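Local coordinates for attachment protein G3P (PDB 4EO0), which probably binds the host's N-pilus from the tip of the filamentous phage IKe, as a first step of infection, at residues A[46-51]-A[78-83]; A[54-59]-A[101-106]. All coordinates share one frame; numbering follows the deposited sequence. Where two conformers were deposited one is given.

Interaction 1 (A[46-51]-A[78-83]); sequences NDAKAS and DTCVYN
Ala48 and Cys80 mark the closest approach of the backbones, their CA atoms 8.2 Å apart, where one turn of helix 38-66 runs past the segment 78-83, which enters a short strand at Val81 and Tyr82. No backbone hydrogen bond joins the two segments. Contact is made instead by two successive residues of the helix, Ala48 and Lys49, both pointing their CB atoms toward segment 78-83, and the buried surface is small, 152 Å² in all.

At the inner part, the methyl CB of Ala48 faces the sulfur of Cys80, with CB and SG 4.2 Å apart. Cys80 SG stands beside its own backbone N and opposite the carbonyl carbon (chi1 -73°), which brings it to the helix, where it is bonded to Cys45 SG. A short alanine suits this place because a half-cystine has to come close to the helix surface there, and both residues are buried, with Val99 of strand 94-106 touching each of them.

Farther out, the extended chain of Lys49 slants back toward the N-terminal end of the helix and out to Asp78. Its NZ donates a hydrogen bond of 2.8 Å to the backbone O of Asp78, and CE follows at 3.5 Å from that same O. The ammonium comes from above the carbonyl plane, 44° out of it, with a C=O...N angle of 135°. The CB of Asp78 points away from the helix, and NZ and OD1 are 6.5 Å apart, so the carboxylate probably adds only a weak attraction; the main chain takes the bond.

The Cys45–Cys80 disulfide thus joins helix 38-66 covalently to the segment whose Val81 pairs with Gln98 of strand 94-106, within the antiparallel sheet of the pilus binding domain.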
ATOM      1  N   ASN A  46       3.724  -3.496   0.385  1.00 15.38           N
ATOM      2  CA  ASN A  46       3.620  -4.435   1.510  1.00 16.51           C
ATOM      3  C   ASN A  46       2.955  -3.769   2.692  1.00 18.49           C
ATOM      4  O   ASN A  46       2.186  -4.422   3.387  1.00 15.95           O
ATOM      5  CB  ASN A  46       5.000  -4.942   1.894  1.00 20.42           C
ATOM      6  CG  ASN A  46       5.583  -5.852   0.854  1.00 36.73           C
ATOM      7  OD1 ASN A  46       4.871  -6.485   0.068  1.00 30.48           O
ATOM      8  ND2 ASN A  46       6.890  -5.963   0.853  1.00 29.33           N
ATOM      9  N   ASP A  47       3.232  -2.471   2.914  1.00 16.47           N
ATOM     10  CA  ASP A  47       2.592  -1.710   3.980  1.00 14.78           C
ATOM     11  C   ASP A  47       1.085  -1.607   3.727  1.00 17.73           C
ATOM     12  O   ASP A  47       0.291  -1.766   4.657  1.00 16.65           O
ATOM     13  CB  ASP A  47       3.197  -0.290   4.107  1.00 17.44           C
ATOM     14  CG  ASP A  47       4.572  -0.168   4.768  1.00 24.34           C
ATOM     15  OD1 ASP A  47       5.096  -1.193   5.270  1.00 23.42           O
ATOM     16  OD2 ASP A  47       5.115   0.949   4.791  1.00 26.33           O
ATOM     17  N   ALA A  48       0.701  -1.361   2.472  1.00 12.72           N
ATOM     18  CA  ALA A  48      -0.718  -1.246   2.039  1.00 11.84           C
ATOM     19  C   ALA A  48      -1.458  -2.570   2.349  1.00 15.45           C
ATOM     20  O   ALA A  48      -2.574  -2.557   2.909  1.00 12.63           O
ATOM     21  CB  ALA A  48      -0.766  -0.940   0.520  1.00 12.05           C
ATOM     22  N   LYS A  49      -0.817  -3.708   2.024  1.00 14.88           N
ATOM     23  CA  LYS A  49      -1.351  -5.055   2.279  1.00 14.02           C
ATOM     24  C   LYS A  49      -1.498  -5.339   3.783  1.00 18.83           C
ATOM     25  O   LYS A  49      -2.525  -5.881   4.205  1.00 16.83           O
ATOM     26  CB  LYS A  49      -0.488  -6.123   1.594  1.00 15.06           C
ATOM     27  CG  LYS A  49      -0.539  -6.027   0.086  1.00 14.91           C
ATOM     28  CD  LYS A  49       0.431  -6.998  -0.523  1.00 13.39           C
ATOM     29  CE  LYS A  49       0.299  -7.005  -2.024  1.00 24.47           C
ATOM     30  NZ  LYS A  49       1.318  -7.898  -2.641  1.00 35.18           N
ATOM     31  N   ALA A  50      -0.499  -4.916   4.596  1.00 16.11           N
ATOM     32  CA  ALA A  50      -0.528  -5.074   6.044  1.00 15.99           C
ATOM     33  C   ALA A  50      -1.594  -4.190   6.647  1.00 16.92           C
ATOM     34  O   ALA A  50      -2.221  -4.605   7.620  1.00 16.84           O
ATOM     35  CB  ALA A  50       0.836  -4.763   6.652  1.00 16.82           C
ATOM     36  N   SER A  51      -1.846  -2.993   6.053  1.00 12.97           N
ATOM     37  CA  SER A  51      -2.897  -2.093   6.505  1.00 12.50           C
ATOM     38  C   SER A  51      -4.276  -2.718   6.286  1.00 16.99           C
ATOM     39  O   SER A  51      -5.107  -2.627   7.195  1.00 15.40           O
ATOM     40  CB  SER A  51      -2.796  -0.734   5.814  1.00 13.90           C
ATOM     41  OG  SER A  51      -3.861   0.127   6.218  1.00 15.42           O
ATOM     42  N   ASP A  78      -2.942  -8.675  -5.751  1.00 15.85           N
ATOM     43  CA  ASP A  78      -1.573  -9.204  -5.823  1.00 17.09           C
ATOM     44  C   ASP A  78      -0.550  -8.078  -5.899  1.00 17.64           C
ATOM     45  O   ASP A  78       0.525  -8.164  -5.302  1.00 18.41           O
ATOM     46  CB  ASP A  78      -1.422 -10.134  -7.047  1.00 21.38           C
ATOM     47  CG  ASP A  78      -2.356 -11.337  -7.023  1.00 30.65           C
ATOM     48  OD1 ASP A  78      -2.635 -11.847  -5.920  1.00 31.86           O
ATOM     49  OD2 ASP A  78      -2.735 -11.813  -8.113  1.00 34.21           O
ATOM     50  N   THR A  79      -0.885  -7.036  -6.632  1.00 13.84           N
ATOM     51  CA  THR A  79      -0.013  -5.885  -6.883  1.00 14.40           C
ATOM     52  C   THR A  79      -0.758  -4.583  -6.605  1.00 16.54           C
ATOM     53  O   THR A  79      -1.995  -4.543  -6.642  1.00 13.71           O
ATOM     54  CB  THR A  79       0.534  -5.921  -8.334  1.00 18.80           C
ATOM     55  OG1 THR A  79      -0.557  -5.889  -9.262  1.00 17.23           O
ATOM     56  CG2 THR A  79       1.462  -7.129  -8.604  1.00 17.49           C
ATOM     57  N   CYS A  80      -0.004  -3.528  -6.359  1.00 14.05           N
ATOM     58  CA  CYS A  80      -0.562  -2.216  -6.077  1.00 11.84           C
ATOM     59  C   CYS A  80      -0.658  -1.415  -7.336  1.00 14.16           C
ATOM     60  O   CYS A  80      -0.045  -1.775  -8.344  1.00 12.80           O
ATOM     61  CB  CYS A  80       0.300  -1.479  -5.055  1.00 10.75           C
ATOM     62  SG  CYS A  80       0.161  -2.130  -3.382  1.00 13.31           S
ATOM     63  N   VAL A  81      -1.396  -0.295  -7.247  1.00 12.50           N
ATOM     64  CA  VAL A  81      -1.467   0.783  -8.238  1.00 11.31           C
ATOM     65  C   VAL A  81      -0.785   1.961  -7.528  1.00 13.60           C
ATOM     66  O   VAL A  81      -1.099   2.257  -6.362  1.00 13.01           O
ATOM     67  CB  VAL A  81      -2.884   1.135  -8.715  1.00 12.57           C
ATOM     68  CG1 VAL A  81      -2.869   2.379  -9.625  1.00 13.23           C
ATOM     69  CG2 VAL A  81      -3.508  -0.053  -9.425  1.00 12.03           C
ATOM     70  N   TYR A  82       0.149   2.601  -8.223  1.00 13.02           N
ATOM     71  CA  TYR A  82       0.939   3.715  -7.695  1.00 11.65           C
ATOM     72  C   TYR A  82       0.616   5.011  -8.380  1.00 16.51           C
ATOM     73  O   TYR A  82       0.178   5.007  -9.530  1.00 17.57           O
ATOM     74  CB  TYR A  82       2.449   3.433  -7.858  1.00 11.33           C
ATOM     75  CG  TYR A  82       2.888   2.108  -7.289  1.00 12.33           C
ATOM     76  CD1 TYR A  82       2.749   0.932  -8.021  1.00 12.96           C
ATOM     77  CD2 TYR A  82       3.399   2.018  -5.995  1.00 14.06           C
ATOM     78  CE1 TYR A  82       3.119  -0.304  -7.482  1.00 12.77           C
ATOM     79  CE2 TYR A  82       3.776   0.790  -5.450  1.00 12.12           C
ATOM     80  CZ  TYR A  82       3.614  -0.370  -6.190  1.00 16.95           C
ATOM     81  OH  TYR A  82       4.002  -1.582  -5.682  1.00 14.98           O
ATOM     82  N   ASN A  83       0.864   6.135  -7.698  1.00 16.00           N
ATOM     83  CA  ASN A  83       0.665   7.467  -8.304  1.00 17.53           C
ATOM     84  C   ASN A  83       1.991   8.104  -8.760  1.00 20.78           C
ATOM     85  O   ASN A  83       2.074   9.319  -8.932  1.00 21.06           O
ATOM     86  CB  ASN A  83      -0.111   8.392  -7.357  1.00 16.68           C
ATOM     87  CG  ASN A  83       0.673   8.858  -6.148  1.00 23.79           C
ATOM     88  OD1 ASN A  83       1.728   8.332  -5.819  1.00 17.79           O
ATOM     89  ND2 ASN A  83       0.177   9.861  -5.462  1.00 20.18           N
TER

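Interaction 2 (A[54-59]-A[101-106]); sequences NVFNQI and GDIQRS
Phe56 and Ile103 bring helix and strand nearest, their CA atoms 6.9 Å apart, as a turn of helix 38-66 passes the extended segment 101-106 with no hydrogen bond between them. The contact is wholly apolar, and Ile103 is its centre, meeting two helix residues about one turn apart in the usual spacing of a helix face.

Phe56 has CG opposite its backbone N (chi1 174°), sending the ring out from the helix toward the sheet. Ile103 meets it at the ring edge: CG2 lies near the ring plane, 4.1 Å from CD1, and CG1 is equally far from that same carbon. The faces of the ring are therefore not what this isoleucine covers. Both branches flank Phe56 CD1, and the longer one continues to Ile59, where Ile103 CD1 comes within 4.2 Å of Ile59 CG2. Branching at CB suits Ile103 to the place by giving it two points of contact with the ring edge.

On the strand's other side Gln104 points its CB away from the helix, and its NE2 donates to Asp102 OD2 at 3.0 Å, reaching that oxygen from above the carboxylate plane.

Around this core, Phe56 also packs on Phe72 and Leu74 of strand 72-76, and Tyr12 of strand 12-24 touches Ile103 and Val55. The helix thus lies against the sheet where strand 94-106 pairs with strands 72-76 and 4-6.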
ATOM      1  N   ASN A  54      -4.757  -5.406   8.839  1.00 17.20           N
ATOM      2  CA  ASN A  54      -4.962  -4.771  10.141  0.50 16.36           C
ATOM      3  C   ASN A  54      -6.434  -4.353  10.305  1.00 19.91           C
ATOM      4  O   ASN A  54      -7.036  -4.580  11.345  1.00 21.27           O
ATOM      5  CB  ASN A  54      -4.034  -3.560  10.250  0.50 18.93           C
ATOM      6  CG  ASN A  54      -3.880  -2.985  11.624  0.50 36.43           C
ATOM      7  OD1 ASN A  54      -4.844  -2.577  12.275  0.50 28.04           O
ATOM      8  ND2 ASN A  54      -2.640  -2.823  12.047  0.50 34.34           N
ATOM      9  N   VAL A  55      -6.988  -3.750   9.259  1.00 15.37           N
ATOM     10  CA  VAL A  55      -8.382  -3.297   9.233  1.00 12.57           C
ATOM     11  C   VAL A  55      -9.289  -4.520   9.308  1.00 17.99           C
ATOM     12  O   VAL A  55     -10.213  -4.520  10.123  1.00 14.13           O
ATOM     13  CB  VAL A  55      -8.705  -2.377   8.034  1.00 15.37           C
ATOM     14  CG1 VAL A  55     -10.220  -2.159   7.883  1.00 15.39           C
ATOM     15  CG2 VAL A  55      -7.999  -1.047   8.205  1.00 14.22           C
ATOM     16  N   PHE A  56      -9.018  -5.553   8.503  1.00 13.92           N
ATOM     17  CA  PHE A  56      -9.814  -6.787   8.477  1.00 13.09           C
ATOM     18  C   PHE A  56      -9.890  -7.420   9.872  1.00 18.54           C
ATOM     19  O   PHE A  56     -10.961  -7.851  10.290  1.00 19.16           O
ATOM     20  CB  PHE A  56      -9.267  -7.791   7.414  1.00 14.12           C
ATOM     21  CG  PHE A  56      -9.974  -9.129   7.464  1.00 17.02           C
ATOM     22  CD1 PHE A  56     -11.304  -9.248   7.061  1.00 19.67           C
ATOM     23  CD2 PHE A  56      -9.348 -10.247   8.016  1.00 20.12           C
ATOM     24  CE1 PHE A  56     -11.973 -10.472   7.155  1.00 21.26           C
ATOM     25  CE2 PHE A  56     -10.011 -11.474   8.079  1.00 23.02           C
ATOM     26  CZ  PHE A  56     -11.319 -11.574   7.651  1.00 21.53           C
ATOM     27  N   ASN A  57      -8.761  -7.456  10.585  1.00 16.25           N
ATOM     28  CA  ASN A  57      -8.645  -8.005  11.933  1.00 15.52           C
ATOM     29  C   ASN A  57      -9.586  -7.332  12.919  1.00 17.92           C
ATOM     30  O   ASN A  57     -10.098  -7.988  13.832  1.00 19.80           O
ATOM     31  CB  ASN A  57      -7.181  -7.942  12.388  1.00 13.22           C
ATOM     32  CG  ASN A  57      -6.341  -9.007  11.757  1.00 28.83           C
ATOM     33  OD1 ASN A  57      -6.850  -9.936  11.134  1.00 20.20           O
ATOM     34  ND2 ASN A  57      -5.041  -8.909  11.933  1.00 28.23           N
ATOM     35  N   GLN A  58      -9.844  -6.030  12.728  1.00 12.35           N
ATOM     36  CA  GLN A  58     -10.777  -5.298  13.591  1.00 10.89           C
ATOM     37  C   GLN A  58     -12.202  -5.485  13.135  1.00 17.03           C
ATOM     38  O   GLN A  58     -13.071  -5.700  13.978  1.00 16.64           O
ATOM     39  CB  GLN A  58     -10.424  -3.807  13.613  1.00 11.02           C
ATOM     40  CG  GLN A  58      -9.080  -3.465  14.247  1.00 17.27           C
ATOM     41  CD  GLN A  58      -8.964  -4.006  15.650  1.00 24.72           C
ATOM     42  OE1 GLN A  58      -9.869  -3.864  16.465  1.00 25.21           O
ATOM     43  NE2 GLN A  58      -7.869  -4.706  15.937  1.00 24.90           N
ATOM     44  N   ILE A  59     -12.456  -5.386  11.810  1.00 16.17           N
ATOM     45  CA  ILE A  59     -13.786  -5.536  11.224  1.00 13.52           C
ATOM     46  C   ILE A  59     -14.329  -6.928  11.475  1.00 16.81           C
ATOM     47  O   ILE A  59     -15.515  -7.058  11.784  1.00 16.38           O
ATOM     48  CB  ILE A  59     -13.804  -5.140   9.709  1.00 16.77           C
ATOM     49  CG1 ILE A  59     -13.352  -3.657   9.510  1.00 16.52           C
ATOM     50  CG2 ILE A  59     -15.180  -5.397   9.063  1.00 17.74           C
ATOM     51  CD1 ILE A  59     -14.137  -2.571  10.189  1.00 23.87           C
ATOM     52  N   GLY A 101      -8.474  -4.176  -1.053  1.00  9.71           N
ATOM     53  CA  GLY A 101      -8.744  -5.101   0.048  1.00 10.23           C
ATOM     54  C   GLY A 101     -10.238  -5.336   0.045  1.00 10.91           C
ATOM     55  O   GLY A 101     -11.004  -4.405   0.270  1.00 11.00           O
ATOM     56  N   ASP A 102     -10.656  -6.570  -0.256  1.00  8.85           N
ATOM     57  CA  ASP A 102     -12.043  -6.983  -0.360  1.00 11.10           C
ATOM     58  C   ASP A 102     -12.374  -7.893   0.809  1.00 12.55           C
ATOM     59  O   ASP A 102     -11.896  -9.027   0.884  1.00 13.91           O
ATOM     60  CB  ASP A 102     -12.209  -7.752  -1.671  1.00 13.24           C
ATOM     61  CG  ASP A 102     -13.638  -8.078  -2.047  1.00 19.22           C
ATOM     62  OD1 ASP A 102     -14.563  -7.649  -1.307  1.00 18.87           O
ATOM     63  OD2 ASP A 102     -13.838  -8.730  -3.090  1.00 24.70           O
ATOM     64  N   ILE A 103     -13.220  -7.403   1.706  1.00 10.63           N
ATOM     65  CA  ILE A 103     -13.662  -8.152   2.877  1.00 11.80           C
ATOM     66  C   ILE A 103     -14.856  -8.988   2.454  1.00 15.56           C
ATOM     67  O   ILE A 103     -15.832  -8.453   1.917  1.00 15.08           O
ATOM     68  CB  ILE A 103     -13.991  -7.153   4.002  1.00 14.48           C
ATOM     69  CG1 ILE A 103     -12.714  -6.423   4.467  1.00 14.25           C
ATOM     70  CG2 ILE A 103     -14.662  -7.895   5.177  1.00 14.06           C
ATOM     71  CD1 ILE A 103     -12.985  -5.273   5.446  1.00 20.57           C
ATOM     72  N   GLN A 104     -14.727 -10.303   2.597  1.00 13.12           N
ATOM     73  CA  GLN A 104     -15.749 -11.240   2.147  1.00 15.07           C
ATOM     74  C   GLN A 104     -16.283 -12.160   3.234  1.00 19.41           C
ATOM     75  O   GLN A 104     -15.645 -12.365   4.276  1.00 18.14           O
ATOM     76  CB  GLN A 104     -15.186 -12.113   0.994  1.00 16.93           C
ATOM     77  CG  GLN A 104     -14.668 -11.348  -0.223  1.00 16.44           C
ATOM     78  CD  GLN A 104     -14.185 -12.239  -1.328  1.00 23.39           C
ATOM     79  OE1 GLN A 104     -13.924 -13.429  -1.151  1.00 22.39           O
ATOM     80  NE2 GLN A 104     -13.995 -11.656  -2.496  1.00 20.68           N
ATOM     81  N   ARG A 105     -17.471 -12.731   2.970  1.00 16.93           N
ATOM     82  CA  ARG A 105     -18.099 -13.697   3.863  0.70 17.61           C
ATOM     83  C   ARG A 105     -18.573 -14.901   3.056  1.00 23.54           C
ATOM     84  O   ARG A 105     -18.902 -14.773   1.878  1.00 22.12           O
ATOM     85  CB  ARG A 105     -19.253 -13.083   4.677  0.70 16.37           C
ATOM     86  CG  ARG A 105     -20.580 -12.965   3.933  0.70 21.75           C
ATOM     87  CD  ARG A 105     -21.604 -12.268   4.779  0.70 23.73           C
ATOM     88  NE  ARG A 105     -22.847 -12.063   4.046  0.70 32.05           N
ATOM     89  CZ  ARG A 105     -23.899 -12.871   4.112  0.70 42.71           C
ATOM     90  NH1 ARG A 105     -23.872 -13.948   4.892  0.70 23.51           N
ATOM     91  NH2 ARG A 105     -24.984 -12.614   3.397  0.70 36.80           N
ATOM     92  N   SER A 106     -18.598 -16.062   3.689  1.00 23.76           N
ATOM     93  CA  SER A 106     -19.086 -17.274   3.031  1.00 27.01           C
ATOM     94  C   SER A 106     -20.617 -17.231   3.134  1.00 33.53           C
ATOM     95  O   SER A 106     -21.145 -16.747   4.139  1.00 31.32           O
ATOM     96  CB  SER A 106     -18.523 -18.522   3.701  1.00 30.72           C
ATOM     97  OG  SER A 106     -18.906 -18.577   5.063  1.00 32.05           O
TER

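Both interactions fasten the same long helix, 38-66, to one antiparallel sheet, at places whose centres lie about 16 Å apart. Interaction 1 sits near the centre of the molecule, about 3 Å from the centre of the chain, whereas interaction 2 lies about 16 Å from that centre. The helix segments 46-51 and 54-59 adjoin in sequence, and their partners follow in the same order, 78-83 before 101-106, so that the two contacts cross along the chain. On the sheet side, strands 81-82 and 94-106 are neighbours. The first contact adds a covalent link, the second is apolar, and together they hold successive turns of one helix against one sheet.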